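Local structure of SIRV1 hypothetical protein ORF119 (Sulfolobus islandicus rudivirus 1 variant xx, 2X3G) at residues Lys36-Tyr40 with Arg79-Met84; Tyr65-Val69 with Val105-Lys111. The protein is formally of unknown function but is probably a dimeric HUH-type Rep endonuclease that nicks DNA to start replication of the viral genome. All blocks are in the same frame, centred on the assembly; numbering follows the deposited sequence.

Interaction 1 of 2, residues Lys36-Tyr40 with Arg79-Met84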
loop_
_atom_site.group_PDB
_atom_site.type_symbol
_atom_site.label_atom_id
_atom_site.label_comp_id
_atom_site.label_asym_id
_atom_site.label_seq_id
_atom_site.Cartn_x
_atom_site.Cartn_y
_atom_site.Cartn_z
ATOM N N LYS A 36 8.067 -6.415 19.159
ATOM C CA LYS A 36 7.818 -6.670 20.573
ATOM C C LYS A 36 6.386 -7.119 20.834
ATOM O O LYS A 36 6.140 -7.949 21.716
ATOM C CB LYS A 36 8.139 -5.440 21.420
ATOM C CG LYS A 36 9.624 -5.254 21.684
ATOM C CD LYS A 36 9.864 -4.283 22.816
ATOM C CE LYS A 36 11.188 -4.576 23.510
ATOM N NZ LYS A 36 11.733 -3.391 24.213
ATOM N N PHE A 37 5.439 -6.570 20.077
ATOM C CA PHE A 37 4.066 -7.051 20.132
ATOM C C PHE A 37 4.008 -8.513 19.688
ATOM O O PHE A 37 3.349 -9.330 20.312
ATOM C CB PHE A 37 3.134 -6.188 19.268
ATOM C CG PHE A 37 1.699 -6.594 19.349
ATOM C CD1 PHE A 37 0.890 -6.145 20.384
ATOM C CD2 PHE A 37 1.146 -7.432 18.398
ATOM C CE1 PHE A 37 -0.434 -6.545 20.464
ATOM C CE2 PHE A 37 -0.159 -7.833 18.497
ATOM C CZ PHE A 37 -0.944 -7.394 19.514
ATOM N N ARG A 38 4.681 -8.845 18.597
ATOM C CA ARG A 38 4.646 -10.217 18.097
ATOM C C ARG A 38 5.235 -11.178 19.113
ATOM O O ARG A 38 4.736 -12.309 19.271
ATOM C CB ARG A 38 5.407 -10.348 16.772
ATOM C CG ARG A 38 4.535 -10.102 15.554
ATOM C CD ARG A 38 5.270 -10.452 14.254
ATOM N NE ARG A 38 4.295 -10.466 13.152
ATOM C CZ ARG A 38 3.935 -9.396 12.460
ATOM N NH1 ARG A 38 4.466 -8.204 12.724
ATOM N NH2 ARG A 38 3.011 -9.514 11.512
ATOM N N SER A 39 6.289 -10.723 19.781
ATOM C CA SER A 39 6.974 -11.513 20.814
ATOM C C SER A 39 6.086 -11.758 22.055
ATOM O O SER A 39 6.046 -12.862 22.588
ATOM C CB SER A 39 8.291 -10.858 21.186
ATOM O OG SER A 39 9.222 -10.918 20.095
ATOM N N TYR A 40 5.380 -10.725 22.487
ATOM C CA TYR A 40 4.340 -10.866 23.501
ATOM C C TYR A 40 3.274 -11.905 23.093
ATOM O O TYR A 40 2.925 -12.783 23.863
ATOM C CB TYR A 40 3.732 -9.487 23.820
ATOM C CG TYR A 40 2.280 -9.499 24.173
ATOM C CD1 TYR A 40 1.338 -8.950 23.304
ATOM C CD2 TYR A 40 1.833 -10.055 25.366
ATOM C CE1 TYR A 40 -0.008 -8.953 23.607
ATOM C CE2 TYR A 40 0.471 -10.083 25.670
ATOM C CZ TYR A 40 -0.443 -9.534 24.770
ATOM O OH TYR A 40 -1.802 -9.519 25.037
ATOM N N ARG A 79 -2.932 -5.990 28.142
ATOM C CA ARG A 79 -1.561 -6.207 27.659
ATOM C C ARG A 79 -1.365 -5.767 26.210
ATOM O O ARG A 79 -0.259 -5.373 25.826
ATOM C CB ARG A 79 -1.164 -7.673 27.840
ATOM C CG ARG A 79 -1.162 -8.128 29.300
ATOM C CD ARG A 79 -0.194 -7.326 30.165
ATOM N NE ARG A 79 -0.396 -7.620 31.588
ATOM C CZ ARG A 79 0.516 -8.118 32.434
ATOM N NH1 ARG A 79 1.766 -8.393 32.051
ATOM N NH2 ARG A 79 0.170 -8.331 33.699
ATOM N N VAL A 80 -2.425 -5.825 25.407
ATOM C CA VAL A 80 -2.380 -5.273 24.070
ATOM C C VAL A 80 -1.998 -3.799 24.168
ATOM O O VAL A 80 -1.137 -3.329 23.432
ATOM C CB VAL A 80 -3.740 -5.411 23.292
ATOM C CG1 VAL A 80 -3.688 -4.603 21.996
ATOM C CG2 VAL A 80 -4.067 -6.872 22.984
ATOM N N HIS A 81 -2.631 -3.072 25.090
ATOM C CA HIS A 81 -2.332 -1.659 25.275
ATOM C C HIS A 81 -0.925 -1.422 25.802
ATOM O O HIS A 81 -0.273 -0.462 25.404
ATOM C CB HIS A 81 -3.339 -0.996 26.220
ATOM C CG HIS A 81 -4.699 -0.825 25.628
ATOM N ND1 HIS A 81 -5.297 0.409 25.482
ATOM C CD2 HIS A 81 -5.586 -1.734 25.168
ATOM C CE1 HIS A 81 -6.493 0.248 24.945
ATOM N NE2 HIS A 81 -6.689 -1.044 24.738
ATOM N N LYS A 82 -0.475 -2.272 26.722
ATOM C CA LYS A 82 0.879 -2.149 27.286
ATOM C C LYS A 82 1.955 -2.334 26.206
ATOM O O LYS A 82 3.039 -1.725 26.284
ATOM C CB LYS A 82 1.081 -3.122 28.460
ATOM C CG LYS A 82 2.527 -3.344 28.847
ATOM C CD LYS A 82 2.683 -3.824 30.279
ATOM C CE LYS A 82 4.163 -4.012 30.617
ATOM N NZ LYS A 82 4.379 -4.165 32.074
ATOM N N HIS A 83 1.645 -3.145 25.197
ATOM C CA HIS A 83 2.581 -3.397 24.101
ATOM C C HIS A 83 2.309 -2.557 22.861
ATOM O O HIS A 83 2.760 -2.892 21.759
ATOM C CB HIS A 83 2.578 -4.885 23.758
ATOM C CG HIS A 83 3.133 -5.733 24.851
ATOM N ND1 HIS A 83 2.335 -6.423 25.737
ATOM C CD2 HIS A 83 4.409 -5.974 25.226
ATOM C CE1 HIS A 83 3.099 -7.072 26.596
ATOM N NE2 HIS A 83 4.361 -6.807 26.316
HETATM N N MSE A 84 1.587 -1.456 23.039
HETATM C CA MSE A 84 1.323 -0.525 21.953
HETATM C C MSE A 84 1.717 0.864 22.418
HETATM O O MSE A 84 1.849 1.098 23.629
HETATM C CB MSE A 84 -0.151 -0.590 21.516
HETATM C CG MSE A 84 -0.486 -1.741 20.581
HETATM SE SE MSE A 84 0.362 -1.550 18.811
HETATM C CE MSE A 84 1.103 -3.349 18.581
#
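The main contact is an offset stack between Tyr40 and His83. The ring centroids lie 4.2 Å apart and the planes are 12° from parallel. The imidazole is shifted toward the root of the tyrosine, with ND1 lying over the ring near CG. Tyr40 CB adds a CH-pi contact, 3.6 Å from the His83 ring centroid and almost straight above it.

The imidazole is also hydrogen-bonded within its own segment. His83 ND1 donates to Arg79 O at 2.8 Å, with an N-H...O angle of 146°. The backbone N of His83 reaches the same Arg79 O from the opposite face of the carbonyl plane, at 3.0 Å. His83 is the first residue past helix 77-82, and Arg79 O takes two bonds from it.

The remaining contacts are apolar or van der Waals. Tyr40 OH reaches Arg79 CB at 3.4 Å, while the rest of the arginine leads away. With CG anti to the backbone N (chi1 -177°), the Phe37 ring meets the CE methyl of selenomethionine Met84. This packing is tight, 3.3 Å from CE to Phe37 CD1. The selenium lies obliquely to the ring in a Met-aromatic contact. Val80 CG1 meets Phe37 CE1 at 4.1 Å, and His83 CB sits at the ring edge. Phe37, Val80 and Met84 also touch Ile19, Ile92 and Ile21 of the sheet.

This is the packing of two helices on one face of an antiparallel sheet. No hydrogen bond joins the segments. Ring stacking and apolar packing hold helix 30-44 against the end of helix 77-82 and the two residues after it. The ND1 bond helps to fix the imidazole's rotation against Tyr40.

Interaction 2 of 2, residues Tyr65-Val69 with Val105-Lys111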
loop_
_atom_site.group_PDB
_atom_site.type_symbol
_atom_site.label_atom_id
_atom_site.label_comp_id
_atom_site.label_asym_id
_atom_site.label_seq_id
_atom_site.Cartn_x
_atom_site.Cartn_y
_atom_site.Cartn_z
ATOM N N TYR A 65 -2.294 1.457 12.524
ATOM C CA TYR A 65 -1.936 0.041 12.415
ATOM C C TYR A 65 -3.194 -0.815 12.432
ATOM O O TYR A 65 -4.127 -0.520 13.155
ATOM C CB TYR A 65 -1.087 -0.429 13.601
ATOM C CG TYR A 65 0.159 0.358 13.959
ATOM C CD1 TYR A 65 0.560 0.456 15.291
ATOM C CD2 TYR A 65 0.949 0.965 12.992
ATOM C CE1 TYR A 65 1.696 1.140 15.660
ATOM C CE2 TYR A 65 2.091 1.648 13.340
ATOM C CZ TYR A 65 2.462 1.734 14.684
ATOM O OH TYR A 65 3.590 2.403 15.059
ATOM N N HIS A 66 -3.204 -1.884 11.654
ATOM C CA HIS A 66 -4.247 -2.908 11.755
ATOM C C HIS A 66 -3.547 -4.229 11.972
ATOM O O HIS A 66 -2.555 -4.514 11.317
ATOM C CB HIS A 66 -5.117 -2.994 10.495
ATOM C CG HIS A 66 -5.849 -1.739 10.166
ATOM N ND1 HIS A 66 -6.884 -1.252 10.936
ATOM C CD2 HIS A 66 -5.699 -0.871 9.141
ATOM C CE1 HIS A 66 -7.337 -0.135 10.398
ATOM N NE2 HIS A 66 -6.630 0.121 9.313
ATOM N N ILE A 67 -4.073 -5.032 12.889
ATOM C CA ILE A 67 -3.448 -6.271 13.265
ATOM C C ILE A 67 -4.503 -7.359 13.392
ATOM O O ILE A 67 -5.512 -7.149 14.051
ATOM C CB ILE A 67 -2.700 -6.113 14.606
ATOM C CG1 ILE A 67 -1.647 -5.006 14.526
ATOM C CG2 ILE A 67 -2.000 -7.399 15.006
ATOM C CD1 ILE A 67 -0.769 -4.932 15.771
ATOM N N LEU A 68 -4.274 -8.506 12.745
ATOM C CA LEU A 68 -5.010 -9.732 13.067
ATOM C C LEU A 68 -4.145 -10.655 13.892
ATOM O O LEU A 68 -2.998 -10.936 13.544
ATOM C CB LEU A 68 -5.432 -10.500 11.824
ATOM C CG LEU A 68 -6.584 -9.960 11.033
ATOM C CD1 LEU A 68 -6.747 -10.856 9.801
ATOM C CD2 LEU A 68 -7.850 -9.927 11.862
ATOM N N VAL A 69 -4.705 -11.107 14.998
ATOM C CA VAL A 69 -4.040 -12.069 15.879
ATOM C C VAL A 69 -4.906 -13.336 15.846
ATOM O O VAL A 69 -6.087 -13.298 16.161
ATOM C CB VAL A 69 -3.898 -11.520 17.309
ATOM C CG1 VAL A 69 -3.388 -12.612 18.275
ATOM C CG2 VAL A 69 -2.959 -10.292 17.343
ATOM N N VAL A 105 -12.807 -7.805 6.596
ATOM C CA VAL A 105 -11.748 -7.290 7.468
ATOM C C VAL A 105 -10.434 -7.215 6.684
ATOM O O VAL A 105 -9.786 -6.187 6.664
ATOM C CB VAL A 105 -11.570 -8.125 8.769
ATOM C CG1 VAL A 105 -10.275 -7.807 9.440
ATOM C CG2 VAL A 105 -12.725 -7.896 9.745
ATOM N N TYR A 106 -10.066 -8.298 6.026
ATOM C CA TYR A 106 -8.866 -8.307 5.178
ATOM C C TYR A 106 -8.865 -7.183 4.141
ATOM O O TYR A 106 -7.860 -6.486 3.944
ATOM C CB TYR A 106 -8.756 -9.647 4.469
ATOM C CG TYR A 106 -7.520 -9.755 3.610
ATOM C CD1 TYR A 106 -6.298 -10.144 4.165
ATOM C CD2 TYR A 106 -7.562 -9.464 2.254
ATOM C CE1 TYR A 106 -5.167 -10.243 3.390
ATOM C CE2 TYR A 106 -6.414 -9.564 1.468
ATOM C CZ TYR A 106 -5.223 -9.962 2.066
ATOM O OH TYR A 106 -4.077 -10.065 1.330
ATOM N N LYS A 107 -9.993 -7.034 3.454
ATOM C CA LYS A 107 -10.149 -6.010 2.432
ATOM C C LYS A 107 -9.933 -4.628 3.044
ATOM O O LYS A 107 -9.251 -3.773 2.466
ATOM C CB LYS A 107 -11.537 -6.141 1.786
ATOM C CG LYS A 107 -11.876 -5.127 0.729
ATOM C CD LYS A 107 -12.891 -5.681 -0.326
ATOM C CE LYS A 107 -13.948 -4.657 -0.712
ATOM N NZ LYS A 107 -14.845 -5.096 -1.882
ATOM N N TYR A 108 -10.468 -4.424 4.240
ATOM C CA TYR A 108 -10.340 -3.148 4.923
ATOM C C TYR A 108 -8.894 -2.860 5.309
ATOM O O TYR A 108 -8.417 -1.736 5.181
ATOM C CB TYR A 108 -11.199 -3.149 6.181
ATOM C CG TYR A 108 -11.228 -1.825 6.894
ATOM C CD1 TYR A 108 -11.933 -0.763 6.359
ATOM C CD2 TYR A 108 -10.563 -1.637 8.107
ATOM C CE1 TYR A 108 -11.982 0.451 6.990
ATOM C CE2 TYR A 108 -10.607 -0.407 8.752
ATOM C CZ TYR A 108 -11.325 0.625 8.184
ATOM O OH TYR A 108 -11.412 1.858 8.777
HETATM N N MSE A 109 -8.208 -3.892 5.789
HETATM C CA MSE A 109 -6.805 -3.782 6.159
HETATM C C MSE A 109 -5.895 -3.483 4.989
HETATM O O MSE A 109 -4.916 -2.770 5.167
HETATM C CB MSE A 109 -6.320 -5.057 6.844
HETATM C CG MSE A 109 -6.930 -5.231 8.184
HETATM SE SE MSE A 109 -6.465 -6.939 8.964
HETATM C CE MSE A 109 -4.517 -6.747 9.246
ATOM N N LEU A 110 -6.218 -3.995 3.801
ATOM C CA LEU A 110 -5.352 -3.797 2.629
ATOM C C LEU A 110 -5.778 -2.640 1.721
ATOM O O LEU A 110 -5.206 -2.452 0.644
ATOM C CB LEU A 110 -5.265 -5.079 1.803
ATOM C CG LEU A 110 -4.171 -6.050 2.258
ATOM C CD1 LEU A 110 -4.350 -7.326 1.536
ATOM C CD2 LEU A 110 -2.786 -5.509 1.982
ATOM N N LYS A 111 -6.747 -1.838 2.159
ATOM C CA LYS A 111 -7.339 -0.840 1.267
ATOM C C LYS A 111 -6.340 0.231 0.805
ATOM O O LYS A 111 -6.482 0.773 -0.289
ATOM C CB LYS A 111 -8.578 -0.197 1.912
ATOM C CG LYS A 111 -8.282 0.811 2.996
ATOM C CD LYS A 111 -9.539 1.096 3.838
ATOM C CE LYS A 111 -9.199 1.741 5.161
ATOM N NZ LYS A 111 -8.331 0.898 6.077
HETATM O O HOH W 1 -8.429 2.597 8.356
#
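Val105 opens the contact, its CG1 resting on Leu68 CD2 at 4.0 Å. One turn on, Tyr108 turns a ring edge toward the face of His66, an offset edge-to-face pair with planes at 65°. The touching atoms are Tyr108 CE2 and His66 CE1, 3.7 Å apart.

Selenomethionine Met109 packs between His66 and Leu68 of the strand. Its CG lies 3.7 Å from His66 CB, and its SE lies 3.7 Å from Leu68 CG. A bend at chi3 (66°) brings CE against the His66 carbonyl.

Lys111 folds back over the Tyr108 ring. Its NZ sits above the ring centre and donates to Tyr108 O at 2.8 Å. The same NZ donates to a water at 2.8 Å and forms a salt bridge with Glu55. That water also bonds His66 NE2 at 3.2 Å, in the imidazole plane, and Tyr108 OH at 3.1 Å. His66 ND1 is held by Thr20.

His64, Tyr65 and His66 resemble the HUH motif of Rep nucleases. Tyr108 on helix 99-109 is placed like the tyrosine nucleophile of that family and is probably its counterpart. The contact thus joins an apolar strand-helix interface to a polar cluster consistent with a nuclease site.

In the fold
Interactions 1 and 2 lie on the two faces of the antiparallel sheet, their centres about 18 Å apart. Strand 64-71, an inner strand, connects them. His66 and Leu68 face helix 99-109 in interaction 2, while Tyr65, Ile67 and Val69 meet interaction 1 on the other face. There Met84 CE packs 3.7 Å from Ile67 CD1, and Phe37 CE2 lies 3.9 Å from Val69 CG2. Phe37 and Met84 of interaction 1 thus pack on the opposite face of the strand that carries His64 and His66. The probable active site belongs to the side of interaction 2, where Glu55 of the neighbouring strand joins the polar group.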